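Side-chain contacts in acetamidase (Bacillus halodurans, PDB 2II1), which binds calcium ions and probably hydrolyses carbon-nitrogen bonds other than peptide bonds in linear amides: residues 36-41 with 50-55; 109-114 with 195-200; 218-223 with 227-232; 245-250 with 256-261. All blocks are in the same frame, centred on the assembly; numbering follows the deposited sequence.

Contact 1 of 4, residues 36-41 with 50-55; sequences DCFSDQ and TSIDFN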
loop_
_atom_site.group_PDB
_atom_site.type_symbol
_atom_site.label_atom_id
_atom_site.label_comp_id
_atom_site.label_asym_id
_atom_site.label_seq_id
_atom_site.Cartn_x
_atom_site.Cartn_y
_atom_site.Cartn_z
ATOM N N ASP A 36 -24.751 2.470 10.731
ATOM C CA ASP A 36 -23.297 2.294 10.932
ATOM C C ASP A 36 -23.049 0.815 11.139
ATOM O O ASP A 36 -24.029 0.067 11.269
ATOM C CB ASP A 36 -22.719 3.170 12.067
ATOM C CG ASP A 36 -23.097 2.712 13.484
ATOM O OD1 ASP A 36 -23.486 1.551 13.704
ATOM O OD2 ASP A 36 -22.971 3.532 14.421
ATOM N N CYS A 37 -21.788 0.366 11.140
ATOM C CA CYS A 37 -21.564 -1.095 11.159
ATOM C C CYS A 37 -21.836 -1.751 12.506
ATOM O O CYS A 37 -21.726 -2.967 12.624
ATOM C CB CYS A 37 -20.219 -1.543 10.540
ATOM S SG CYS A 37 -18.754 -1.175 11.399
ATOM N N PHE A 38 -22.213 -0.958 13.504
ATOM C CA PHE A 38 -22.775 -1.502 14.748
ATOM C C PHE A 38 -24.299 -1.507 14.769
ATOM O O PHE A 38 -24.885 -1.790 15.824
ATOM C CB PHE A 38 -22.273 -0.711 15.959
ATOM C CG PHE A 38 -20.809 -0.508 15.953
ATOM C CD1 PHE A 38 -19.954 -1.588 16.176
ATOM C CD2 PHE A 38 -20.271 0.752 15.674
ATOM C CE1 PHE A 38 -18.577 -1.429 16.147
ATOM C CE2 PHE A 38 -18.878 0.938 15.646
ATOM C CZ PHE A 38 -18.028 -0.153 15.890
ATOM N N SER A 39 -24.932 -1.213 13.626
ATOM C CA SER A 39 -26.389 -0.963 13.570
ATOM C C SER A 39 -26.792 0.138 14.555
ATOM O O SER A 39 -27.848 0.075 15.187
ATOM C CB SER A 39 -27.201 -2.247 13.846
ATOM O OG SER A 39 -27.418 -3.034 12.683
ATOM N N ASP A 40 -25.931 1.140 14.691
ATOM C CA ASP A 40 -26.199 2.341 15.497
ATOM C C ASP A 40 -26.338 2.050 17.029
ATOM O O ASP A 40 -26.947 2.832 17.799
ATOM C CB ASP A 40 -27.418 3.096 14.908
ATOM C CG ASP A 40 -27.257 3.433 13.404
ATOM O OD1 ASP A 40 -26.125 3.645 12.910
ATOM O OD2 ASP A 40 -28.287 3.504 12.701
ATOM N N GLN A 41 -25.742 0.931 17.464
ATOM C CA GLN A 41 -25.865 0.463 18.844
ATOM C C GLN A 41 -25.016 1.237 19.841
ATOM O O GLN A 41 -25.378 1.332 21.016
ATOM C CB GLN A 41 -25.510 -1.015 18.941
ATOM C CG GLN A 41 -26.545 -1.901 18.288
ATOM C CD GLN A 41 -26.227 -3.353 18.455
ATOM O OE1 GLN A 41 -26.465 -3.907 19.515
ATOM N NE2 GLN A 41 -25.664 -3.971 17.423
ATOM N N THR A 50 -18.069 -5.023 23.530
ATOM C CA THR A 50 -18.565 -6.303 23.996
ATOM C C THR A 50 -19.926 -6.238 24.706
ATOM O O THR A 50 -20.384 -7.259 25.205
ATOM C CB THR A 50 -17.522 -6.962 24.941
ATOM O OG1 THR A 50 -17.948 -8.280 25.279
ATOM C CG2 THR A 50 -17.335 -6.142 26.212
ATOM N N SER A 51 -20.567 -5.064 24.751
ATOM C CA SER A 51 -21.912 -4.902 25.339
ATOM C C SER A 51 -23.052 -4.857 24.296
ATOM O O SER A 51 -24.235 -4.797 24.662
ATOM C CB SER A 51 -21.959 -3.643 26.230
ATOM O OG SER A 51 -22.079 -2.443 25.463
ATOM N N ILE A 52 -22.706 -4.906 23.007
ATOM C CA ILE A 52 -23.713 -4.824 21.948
ATOM C C ILE A 52 -24.053 -6.194 21.370
ATOM O O ILE A 52 -23.380 -7.191 21.641
ATOM C CB ILE A 52 -23.289 -3.848 20.815
ATOM C CG1 ILE A 52 -22.256 -4.493 19.889
ATOM C CG2 ILE A 52 -22.806 -2.526 21.418
ATOM C CD1 ILE A 52 -21.640 -3.556 18.906
ATOM N N ASP A 53 -25.118 -6.213 20.575
ATOM C CA ASP A 53 -25.625 -7.429 19.931
ATOM C C ASP A 53 -24.839 -7.704 18.647
ATOM O O ASP A 53 -25.004 -7.007 17.622
ATOM C CB ASP A 53 -27.119 -7.282 19.624
ATOM C CG ASP A 53 -27.707 -8.501 18.930
ATOM O OD1 ASP A 53 -26.949 -9.414 18.549
ATOM O OD2 ASP A 53 -28.944 -8.548 18.762
ATOM N N PHE A 54 -23.992 -8.729 18.706
ATOM C CA PHE A 54 -23.092 -9.035 17.594
ATOM C C PHE A 54 -23.728 -9.713 16.373
ATOM O O PHE A 54 -23.141 -9.702 15.293
ATOM C CB PHE A 54 -21.871 -9.806 18.083
ATOM C CG PHE A 54 -20.695 -8.920 18.335
ATOM C CD1 PHE A 54 -19.849 -8.563 17.285
ATOM C CD2 PHE A 54 -20.457 -8.402 19.604
ATOM C CE1 PHE A 54 -18.761 -7.729 17.500
ATOM C CE2 PHE A 54 -19.375 -7.569 19.837
ATOM C CZ PHE A 54 -18.522 -7.229 18.783
ATOM N N ASN A 55 -24.918 -10.275 16.536
ATOM C CA ASN A 55 -25.708 -10.717 15.388
ATOM C C ASN A 55 -26.338 -9.549 14.615
ATOM O O ASN A 55 -27.177 -9.766 13.734
ATOM C CB ASN A 55 -26.804 -11.677 15.843
ATOM C CG ASN A 55 -26.290 -13.088 16.048
ATOM O OD1 ASN A 55 -25.622 -13.652 15.173
ATOM N ND2 ASN A 55 -26.608 -13.668 17.197
#

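Contact 2 of 4, residues 109-114 with 195-200; sequences KLFPIE and CGVEIA. With CA (calcium ion), chain F.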
loop_
_atom_site.group_PDB
_atom_site.type_symbol
_atom_site.label_atom_id
_atom_site.label_comp_id
_atom_site.label_asym_id
_atom_site.label_seq_id
_atom_site.Cartn_x
_atom_site.Cartn_y
_atom_site.Cartn_z
ATOM N N LYS A 109 -14.700 5.833 21.284
ATOM C CA LYS A 109 -14.582 7.261 21.134
ATOM C C LYS A 109 -15.495 7.782 20.029
ATOM O O LYS A 109 -15.620 7.165 18.945
ATOM C CB LYS A 109 -13.126 7.624 20.874
ATOM C CG LYS A 109 -12.844 9.106 20.775
ATOM C CD LYS A 109 -11.464 9.335 20.176
ATOM C CE LYS A 109 -11.242 10.790 19.826
ATOM N NZ LYS A 109 -11.481 11.713 20.986
ATOM N N LEU A 110 -16.108 8.935 20.322
ATOM C CA LEU A 110 -17.055 9.602 19.424
ATOM C C LEU A 110 -16.405 10.784 18.705
ATOM O O LEU A 110 -15.627 11.542 19.296
ATOM C CB LEU A 110 -18.341 10.026 20.187
ATOM C CG LEU A 110 -19.295 8.857 20.569
ATOM C CD1 LEU A 110 -20.477 9.285 21.438
ATOM C CD2 LEU A 110 -19.819 8.192 19.330
ATOM N N PHE A 111 -16.721 10.918 17.420
ATOM C CA PHE A 111 -16.115 11.925 16.566
ATOM C C PHE A 111 -17.226 12.755 15.982
ATOM O O PHE A 111 -17.919 12.307 15.067
ATOM C CB PHE A 111 -15.310 11.292 15.414
ATOM C CG PHE A 111 -14.143 10.501 15.874
ATOM C CD1 PHE A 111 -14.332 9.233 16.421
ATOM C CD2 PHE A 111 -12.860 11.018 15.799
ATOM C CE1 PHE A 111 -13.263 8.482 16.884
ATOM C CE2 PHE A 111 -11.777 10.273 16.260
ATOM C CZ PHE A 111 -11.977 8.995 16.816
ATOM N N PRO A 112 -17.412 13.959 16.521
ATOM C CA PRO A 112 -18.251 14.948 15.831
ATOM C C PRO A 112 -17.757 15.259 14.410
ATOM O O PRO A 112 -16.541 15.401 14.171
ATOM C CB PRO A 112 -18.149 16.202 16.702
ATOM C CG PRO A 112 -17.340 15.842 17.904
ATOM C CD PRO A 112 -16.853 14.438 17.797
ATOM N N ILE A 113 -18.698 15.356 13.485
ATOM C CA ILE A 113 -18.418 15.830 12.142
ATOM C C ILE A 113 -18.801 17.289 12.128
ATOM O O ILE A 113 -19.916 17.623 12.507
ATOM C CB ILE A 113 -19.247 15.092 11.093
ATOM C CG1 ILE A 113 -18.995 13.599 11.197
ATOM C CG2 ILE A 113 -18.918 15.603 9.690
ATOM C CD1 ILE A 113 -17.562 13.237 11.523
ATOM N N GLU A 114 -17.865 18.143 11.716
ATOM C CA GLU A 114 -18.038 19.587 11.762
ATOM C C GLU A 114 -17.434 20.192 10.507
ATOM O O GLU A 114 -16.223 20.098 10.306
ATOM C CB GLU A 114 -17.311 20.105 12.998
ATOM C CG GLU A 114 -17.811 21.375 13.600
ATOM C CD GLU A 114 -17.111 21.618 14.910
ATOM O OE1 GLU A 114 -17.545 21.031 15.931
ATOM O OE2 GLU A 114 -16.079 22.325 14.897
ATOM N N CYS A 195 -11.324 -0.572 12.739
ATOM C CA CYS A 195 -12.429 0.209 12.235
ATOM C C CYS A 195 -11.940 1.520 11.626
ATOM O O CYS A 195 -10.793 1.945 11.859
ATOM C CB CYS A 195 -13.383 0.473 13.401
ATOM S SG CYS A 195 -12.659 1.384 14.788
ATOM N N GLY A 196 -12.801 2.127 10.822
ATOM C CA GLY A 196 -12.614 3.495 10.382
ATOM C C GLY A 196 -13.382 4.346 11.362
ATOM O O GLY A 196 -13.768 3.879 12.428
ATOM N N VAL A 197 -13.613 5.608 11.022
ATOM C CA VAL A 197 -14.535 6.385 11.816
ATOM C C VAL A 197 -15.903 5.906 11.329
ATOM O O VAL A 197 -16.314 6.257 10.242
ATOM C CB VAL A 197 -14.369 7.911 11.609
ATOM C CG1 VAL A 197 -15.373 8.676 12.464
ATOM C CG2 VAL A 197 -12.934 8.320 11.943
ATOM N N GLU A 198 -16.574 5.083 12.121
ATOM C CA GLU A 198 -17.824 4.416 11.701
ATOM C C GLU A 198 -19.000 5.380 11.804
ATOM O O GLU A 198 -19.186 6.017 12.849
ATOM C CB GLU A 198 -18.102 3.213 12.580
ATOM C CG GLU A 198 -16.944 2.233 12.683
ATOM C CD GLU A 198 -16.675 1.516 11.377
ATOM O OE1 GLU A 198 -17.583 1.412 10.517
ATOM O OE2 GLU A 198 -15.544 1.066 11.184
ATOM N N ILE A 199 -19.815 5.445 10.745
ATOM C CA ILE A 199 -20.908 6.413 10.663
ATOM C C ILE A 199 -22.054 5.988 9.725
ATOM O O ILE A 199 -21.834 5.288 8.765
ATOM C CB ILE A 199 -20.346 7.794 10.222
ATOM C CG1 ILE A 199 -21.270 8.936 10.661
ATOM C CG2 ILE A 199 -20.023 7.823 8.715
ATOM C CD1 ILE A 199 -20.620 10.273 10.589
ATOM N N ALA A 200 -23.270 6.421 10.036
ATOM C CA ALA A 200 -24.416 6.226 9.168
ATOM C C ALA A 200 -24.518 7.356 8.153
ATOM O O ALA A 200 -23.925 8.430 8.291
ATOM C CB ALA A 200 -25.694 6.180 9.971
HETATM CA CA CA F . -16.610 0.099 9.291
HETATM O O HOH W 1 -15.148 -1.210 9.107
#

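Contact 3 of 4, residues 218-223 with 227-232; sequences PALKTD and MTIASA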
loop_
_atom_site.group_PDB
_atom_site.type_symbol
_atom_site.label_atom_id
_atom_site.label_comp_id
_atom_site.label_asym_id
_atom_site.label_seq_id
_atom_site.Cartn_x
_atom_site.Cartn_y
_atom_site.Cartn_z
ATOM N N PRO A 218 -13.577 -7.866 -7.796
ATOM C CA PRO A 218 -14.019 -6.494 -7.946
ATOM C C PRO A 218 -12.969 -5.603 -8.549
ATOM O O PRO A 218 -11.774 -5.926 -8.531
ATOM C CB PRO A 218 -14.374 -6.074 -6.505
ATOM C CG PRO A 218 -14.548 -7.389 -5.762
ATOM C CD PRO A 218 -13.519 -8.255 -6.374
ATOM N N ALA A 219 -13.403 -4.449 -9.048
ATOM C CA ALA A 219 -12.464 -3.484 -9.549
ATOM C C ALA A 219 -13.027 -2.093 -9.436
ATOM O O ALA A 219 -14.235 -1.880 -9.266
ATOM C CB ALA A 219 -12.103 -3.800 -11.006
ATOM N N LEU A 220 -12.150 -1.127 -9.565
ATOM C CA LEU A 220 -12.597 0.238 -9.550
ATOM C C LEU A 220 -11.780 1.160 -10.434
ATOM O O LEU A 220 -10.619 0.911 -10.727
ATOM C CB LEU A 220 -12.671 0.730 -8.076
ATOM C CG LEU A 220 -11.426 0.965 -7.242
ATOM C CD1 LEU A 220 -10.860 2.331 -7.734
ATOM C CD2 LEU A 220 -11.785 1.011 -5.744
ATOM N N LYS A 221 -12.422 2.257 -10.816
ATOM C CA LYS A 221 -11.789 3.351 -11.569
ATOM C C LYS A 221 -12.138 4.658 -10.863
ATOM O O LYS A 221 -13.302 4.869 -10.512
ATOM C CB LYS A 221 -12.264 3.308 -13.013
ATOM C CG LYS A 221 -12.218 4.616 -13.788
ATOM C CD LYS A 221 -12.576 4.411 -15.238
ATOM C CE LYS A 221 -14.085 4.299 -15.460
ATOM N NZ LYS A 221 -14.500 4.806 -16.823
ATOM N N THR A 222 -11.101 5.472 -10.592
ATOM C CA THR A 222 -11.231 6.806 -10.031
ATOM C C THR A 222 -11.121 7.789 -11.207
ATOM O O THR A 222 -11.127 7.365 -12.358
ATOM C CB THR A 222 -10.110 7.103 -9.017
ATOM O OG1 THR A 222 -8.827 7.085 -9.687
ATOM C CG2 THR A 222 -10.115 6.077 -7.880
ATOM N N ASP A 223 -11.010 9.081 -10.933
ATOM C CA ASP A 223 -10.722 10.060 -11.990
ATOM C C ASP A 223 -9.342 9.849 -12.659
ATOM O O ASP A 223 -9.126 10.357 -13.729
ATOM C CB ASP A 223 -10.789 11.494 -11.435
ATOM C CG ASP A 223 -12.219 12.050 -11.362
ATOM O OD1 ASP A 223 -13.202 11.262 -11.302
ATOM O OD2 ASP A 223 -12.354 13.292 -11.347
HETATM N N MSE A 227 -8.098 0.182 -10.795
HETATM C CA MSE A 227 -7.543 -0.767 -9.829
HETATM C C MSE A 227 -8.266 -2.063 -9.793
HETATM O O MSE A 227 -9.488 -2.088 -9.774
HETATM C CB MSE A 227 -7.631 -0.201 -8.419
HETATM C CG MSE A 227 -7.277 1.238 -8.352
HETATM SE SE MSE A 227 -7.279 1.802 -6.504
HETATM C CE MSE A 227 -7.282 3.726 -6.919
ATOM N N THR A 228 -7.481 -3.132 -9.712
ATOM C CA THR A 228 -7.977 -4.470 -9.457
ATOM C C THR A 228 -7.888 -4.794 -7.952
ATOM O O THR A 228 -6.901 -4.508 -7.294
ATOM C CB THR A 228 -7.261 -5.539 -10.337
ATOM O OG1 THR A 228 -5.836 -5.460 -10.184
ATOM C CG2 THR A 228 -7.639 -5.321 -11.830
ATOM N N ILE A 229 -8.961 -5.364 -7.434
ATOM C CA ILE A 229 -9.095 -5.743 -6.027
ATOM C C ILE A 229 -9.142 -7.285 -5.828
ATOM O O ILE A 229 -9.856 -8.024 -6.544
ATOM C CB ILE A 229 -10.372 -5.109 -5.438
ATOM C CG1 ILE A 229 -10.327 -3.593 -5.588
ATOM C CG2 ILE A 229 -10.490 -5.434 -3.964
ATOM C CD1 ILE A 229 -11.638 -2.915 -5.354
ATOM N N ALA A 230 -8.404 -7.770 -4.834
ATOM C CA ALA A 230 -8.489 -9.169 -4.457
ATOM C C ALA A 230 -8.446 -9.344 -2.948
ATOM O O ALA A 230 -7.799 -8.572 -2.234
ATOM C CB ALA A 230 -7.389 -9.996 -5.139
ATOM N N SER A 231 -9.150 -10.375 -2.473
ATOM C CA SER A 231 -9.125 -10.760 -1.066
ATOM C C SER A 231 -8.702 -12.209 -0.864
ATOM O O SER A 231 -9.101 -13.097 -1.638
ATOM C CB SER A 231 -10.503 -10.562 -0.426
ATOM O OG SER A 231 -10.871 -9.212 -0.558
ATOM N N ALA A 232 -7.949 -12.426 0.210
ATOM C CA ALA A 232 -7.418 -13.731 0.542
ATOM C C ALA A 232 -7.208 -13.878 2.039
ATOM O O ALA A 232 -7.361 -12.939 2.805
ATOM C CB ALA A 232 -6.122 -13.951 -0.221
#

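Contact 4 of 4, residues 245-250 with 256-261; sequences NMATFL and LSIEEA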
loop_
_atom_site.group_PDB
_atom_site.type_symbol
_atom_site.label_atom_id
_atom_site.label_comp_id
_atom_site.label_asym_id
_atom_site.label_seq_id
_atom_site.Cartn_x
_atom_site.Cartn_y
_atom_site.Cartn_z
ATOM N N ASN A 245 -4.344 -10.250 -11.425
ATOM C CA ASN A 245 -5.594 -9.770 -12.080
ATOM C C ASN A 245 -5.371 -8.589 -13.025
ATOM O O ASN A 245 -5.934 -8.525 -14.139
ATOM C CB ASN A 245 -6.644 -9.373 -11.041
ATOM C CG ASN A 245 -7.227 -10.563 -10.293
ATOM O OD1 ASN A 245 -6.849 -11.701 -10.541
ATOM N ND2 ASN A 245 -8.171 -10.292 -9.376
HETATM N N MSE A 246 -4.554 -7.654 -12.580
HETATM C CA MSE A 246 -4.136 -6.551 -13.447
HETATM C C MSE A 246 -3.327 -7.087 -14.626
HETATM O O MSE A 246 -3.616 -6.803 -15.785
HETATM C CB MSE A 246 -3.329 -5.511 -12.656
HETATM C CG MSE A 246 -3.020 -4.269 -13.474
HETATM SE SE MSE A 246 -4.639 -3.328 -14.083
HETATM C CE MSE A 246 -4.908 -2.562 -12.326
ATOM N N ALA A 247 -2.313 -7.883 -14.334
ATOM C CA ALA A 247 -1.369 -8.348 -15.369
ATOM C C ALA A 247 -2.045 -9.233 -16.455
ATOM O O ALA A 247 -1.736 -9.138 -17.644
ATOM C CB ALA A 247 -0.181 -9.085 -14.688
ATOM N N THR A 248 -2.941 -10.122 -16.031
ATOM C CA THR A 248 -3.621 -11.010 -16.973
ATOM C C THR A 248 -4.669 -10.220 -17.752
ATOM O O THR A 248 -4.871 -10.488 -18.922
ATOM C CB THR A 248 -4.253 -12.264 -16.304
ATOM O OG1 THR A 248 -5.243 -11.870 -15.349
ATOM C CG2 THR A 248 -3.199 -13.135 -15.614
ATOM N N PHE A 249 -5.318 -9.252 -17.116
ATOM C CA PHE A 249 -6.203 -8.295 -17.835
ATOM C C PHE A 249 -5.497 -7.544 -18.998
ATOM O O PHE A 249 -5.940 -7.571 -20.151
ATOM C CB PHE A 249 -6.815 -7.282 -16.847
ATOM C CG PHE A 249 -7.516 -6.129 -17.518
ATOM C CD1 PHE A 249 -8.433 -6.352 -18.535
ATOM C CD2 PHE A 249 -7.270 -4.838 -17.119
ATOM C CE1 PHE A 249 -9.083 -5.259 -19.164
ATOM C CE2 PHE A 249 -7.911 -3.753 -17.735
ATOM C CZ PHE A 249 -8.823 -3.978 -18.762
ATOM N N LEU A 250 -4.411 -6.857 -18.659
ATOM C CA LEU A 250 -3.573 -6.142 -19.623
ATOM C C LEU A 250 -3.051 -7.061 -20.749
ATOM O O LEU A 250 -3.063 -6.694 -21.923
ATOM C CB LEU A 250 -2.384 -5.489 -18.882
ATOM C CG LEU A 250 -2.505 -4.065 -18.338
ATOM C CD1 LEU A 250 -1.179 -3.601 -17.705
ATOM C CD2 LEU A 250 -2.921 -3.105 -19.428
ATOM N N LEU A 256 0.115 -6.054 -25.318
ATOM C CA LEU A 256 1.189 -6.478 -24.399
ATOM C C LEU A 256 1.175 -8.000 -24.217
ATOM O O LEU A 256 0.106 -8.603 -24.204
ATOM C CB LEU A 256 1.054 -5.818 -22.999
ATOM C CG LEU A 256 1.123 -4.295 -22.882
ATOM C CD1 LEU A 256 1.007 -3.856 -21.427
ATOM C CD2 LEU A 256 2.388 -3.734 -23.478
ATOM N N SER A 257 2.352 -8.609 -24.074
ATOM C CA SER A 257 2.459 -10.000 -23.599
ATOM C C SER A 257 2.493 -9.938 -22.084
ATOM O O SER A 257 2.539 -8.841 -21.503
ATOM C CB SER A 257 3.725 -10.672 -24.121
ATOM O OG SER A 257 4.843 -10.097 -23.481
ATOM N N ILE A 258 2.475 -11.102 -21.433
ATOM C CA ILE A 258 2.444 -11.152 -19.961
ATOM C C ILE A 258 3.748 -10.639 -19.309
ATOM O O ILE A 258 3.744 -10.084 -18.193
ATOM C CB ILE A 258 2.121 -12.594 -19.451
ATOM C CG1 ILE A 258 1.871 -12.606 -17.930
ATOM C CG2 ILE A 258 3.181 -13.607 -19.926
ATOM C CD1 ILE A 258 0.610 -11.848 -17.500
ATOM N N GLU A 259 4.858 -10.871 -19.989
ATOM C CA GLU A 259 6.179 -10.350 -19.585
ATOM C C GLU A 259 6.167 -8.844 -19.657
ATOM O O GLU A 259 6.564 -8.181 -18.709
ATOM C CB GLU A 259 7.274 -10.871 -20.516
ATOM C CG GLU A 259 7.504 -12.402 -20.434
ATOM C CD GLU A 259 6.454 -13.233 -21.212
ATOM O OE1 GLU A 259 5.747 -12.686 -22.078
ATOM O OE2 GLU A 259 6.320 -14.437 -20.941
ATOM N N GLU A 260 5.746 -8.304 -20.801
ATOM C CA GLU A 260 5.631 -6.846 -20.985
ATOM C C GLU A 260 4.670 -6.168 -20.000
ATOM O O GLU A 260 4.942 -5.056 -19.505
ATOM C CB GLU A 260 5.195 -6.528 -22.411
ATOM C CG GLU A 260 6.278 -6.752 -23.476
ATOM C CD GLU A 260 5.776 -6.434 -24.881
ATOM O OE1 GLU A 260 4.557 -6.561 -25.134
ATOM O OE2 GLU A 260 6.594 -6.006 -25.722
ATOM N N ALA A 261 3.540 -6.812 -19.748
ATOM C CA ALA A 261 2.577 -6.330 -18.760
ATOM C C ALA A 261 3.177 -6.293 -17.374
ATOM O O ALA A 261 3.014 -5.316 -16.676
ATOM C CB ALA A 261 1.299 -7.171 -18.776
#

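Contact 1 of 4, residues 36-41 with 50-55
The side-chain amide of Gln41 grips the backbone of Asp53 with both of its ends. Its OE1 accepts from the N of Asp53 at 2.9 Å, with the donor tilted 21° from the carbonyl plane, and its NE2 gives a nearly straight bond (177°) to the O of Asp53 at 3.1 Å, that oxygen lying in the plane of the glutamine amide. A primary amide carries an acceptor and a donor side by side, which suits glutamine to pairing with a peptide N and O. The same NE2 also donates to Phe38 O (2.8 Å), so three bonds fix the rotation of the amide. With a serine in its place, Asp53 N and Asp53 O would probably lose these partners, and the two parts of the loop could drift apart. Beside the polar grip, Ile52 lays its CB against Gln41 OE1 and reaches with CD1 to CD1 of the Phe38 ring, 3.8 Å away. Its CG1 sits between the backbone N and the carbonyl carbon (chi1 78°), which sends the methyl toward the ring. Both segments belong to the long connection between strands 28-34 and 60-67, and two overlapping turns, type I from Asp36 to Ser39 and type I' from Phe38 to Gln41, present the glutamine. Asp40 OD1 accepts from Asp36 N at 2.8 Å and Asp36 OD1 from Asp40 N at 2.7 Å, locking these turns. Within 50-55, Asp53 OD1 accepts from Asn55 N in an Asx turn. The Phe38 ring rests on the calcium ligand Glu198.

Contact 2 of 4, residues 109-114 with 195-200
Val197 presses one methyl, CG1, against the base of the Phe111 side chain, and these two residues bury the most surface in this contact. CG1 lies 3.9 Å from CB of Phe111 and also meets the ring at CG and CD1, so the branch rests where the ring joins its stem. The torsion of Val197 explains the choice of methyl: CG1 stands anti to the backbone N (chi1 180°), which carries it across to the strand 107-114. A beta-branched residue puts a methyl close to its own backbone, enough here to meet the stem of Phe111. The second pair is Ile113 with Ile199, which reach toward each other tip to tip, CG1 of Ile113 standing 3.8 Å from CD1 of Ile199. No hydrogen bond crosses between the segments, and this buried contact is held by apolar packing alone. Val197 and Ile199 flank Glu198 in sequence, whose carboxylate binds calcium through both oxygens, OE1 at 2.0 Å and OE2 at 2.4 Å; a water, Asp182 and His184 are further ligands. Gly196 N meets OE2 at 3.0 Å from above the carboxylate plane, a bond that probably helps to hold the group in place. Around the contact, strand 107-114 pairs with strand 87-92 and with strand 117-119, whose Val118 touches both Phe111 and Ile113, while Val197 is tied by a backbone bond to Ala185; the packing consequently joins the four-stranded antiparallel sheet to the short strand 198-199, which runs beside strand 176-184 in another sheet.

Contact 3 of 4, residues 218-223 with 227-232
Three backbone bonds stitch Pro218 and Leu220 to Met227 and Ile229. Leu220 and Met227 exchange two of them: Leu220 N gives to Met227 O at 2.8 Å, and Met227 N gives to Leu220 O at 2.6 Å. The third runs from Ile229 N to Pro218 O at 3.1 Å. Proline has no N-H to offer, but its carbonyl still serves as acceptor. These strands form a beta hairpin within the large mixed sheet, with Leu220 and Met227 as an antiparallel hydrogen-bonded pair and Ala219 and Thr228 as a non-hydrogen-bonded one. The backbone polar groups of the latter pair face the flanking strands, joining Ala219 to Tyr168 of strand 166-170 and Thr228 to Phe285 of strand 281-288; Thr228 OG1, on the face toward helix 235-253, bonds to Ala242 O. On the other face Leu220 puts CD1 3.8 Å from CG of Met227, modelled as selenomethionine, and CD2 3.9 Å from CD1 of Ile229. A chi1 of 70° tucks its CG over the backbone, flanked by N and C, from where its forked end can serve both neighbours. Cutting this side chain back to an alanine is likely to open a gap between Met227 and Ile229, leaving the long, flexible selenomethionine chain freer to move. That chain runs extended to its CE, which meets the methyl CG2 of Thr222 at 3.8 Å. Threonine suits this end of the hairpin by being two-faced, for its OG1 bonds to the N of Thr224 and of His225 in the turn.

Contact 4 of 4, residues 245-250 with 256-261
Ile258 drives its terminal methyl into the side of the helix at Ala247, where CD1 comes 3.6 Å from the carbonyl O of Ala247 and 4.0 Å from its CB. The small alanine leaves a hollow that the long isoleucine branch can fill; CG1, opposite the backbone N (chi1 -171°), carries CD1 across to the first helix. Thr248 CG2 borders the methyl on one side, while the threonine hydroxyl turns back to Lys244 O. A second, shallower fit lies one turn along, where CB of Ala261 settles 3.8 Å from Ala247 O and 4.1 Å from CB of Leu250. Here a bare methyl allows the backbones to come close, with CA atoms 5.6 Å apart at Ala247 and Ala261. These segments belong to a helix-loop-helix unit made by helices 235-253 and 258-268. Leu250 is the larger bump, and its CD1 meets CD1 of Leu256 at 4.3 Å, just before the second helix starts. With Ala251 and Thr254, Leu256 belongs to a calcium site seen for this protein, though no ion is bound there in this chain. The helix start is fixed by a capping box: Ser257, the N-cap, receives a weak bond at OG from Glu260 N, and Glu260 OE1 accepts from Ser257 N at 3.2 Å. Serine OG also gives to Glu259 OE1, on the anti lone pair of that oxygen. Glu259 OE2 in turn accepts from the N of Asn104 and of Ser105 in the second subunit, and Ala247 packs on Leu99 of that subunit. Leu250 also lies against Phe292 of helix 289-294.

Contacts 2 and 3 are buried, contacts 1 and 4 only partly so. Contact 3 is backbone-bonded sheet near the middle of the chain, whereas contact 1, in a loop, relies on a side-chain amide to do such bonding; contacts 2 and 4 cross by apolar packing alone. Contacts 1 and 2 meet beside the calcium site, through Cys37 and Glu198. On the other side of the chain's centre, contacts 3 and 4 share the join between strand 225-232 and helix 235-253, Thr228 packing on Asn245. Contacts 2 and 4, about 40 Å apart between centres, both touch the second subunit.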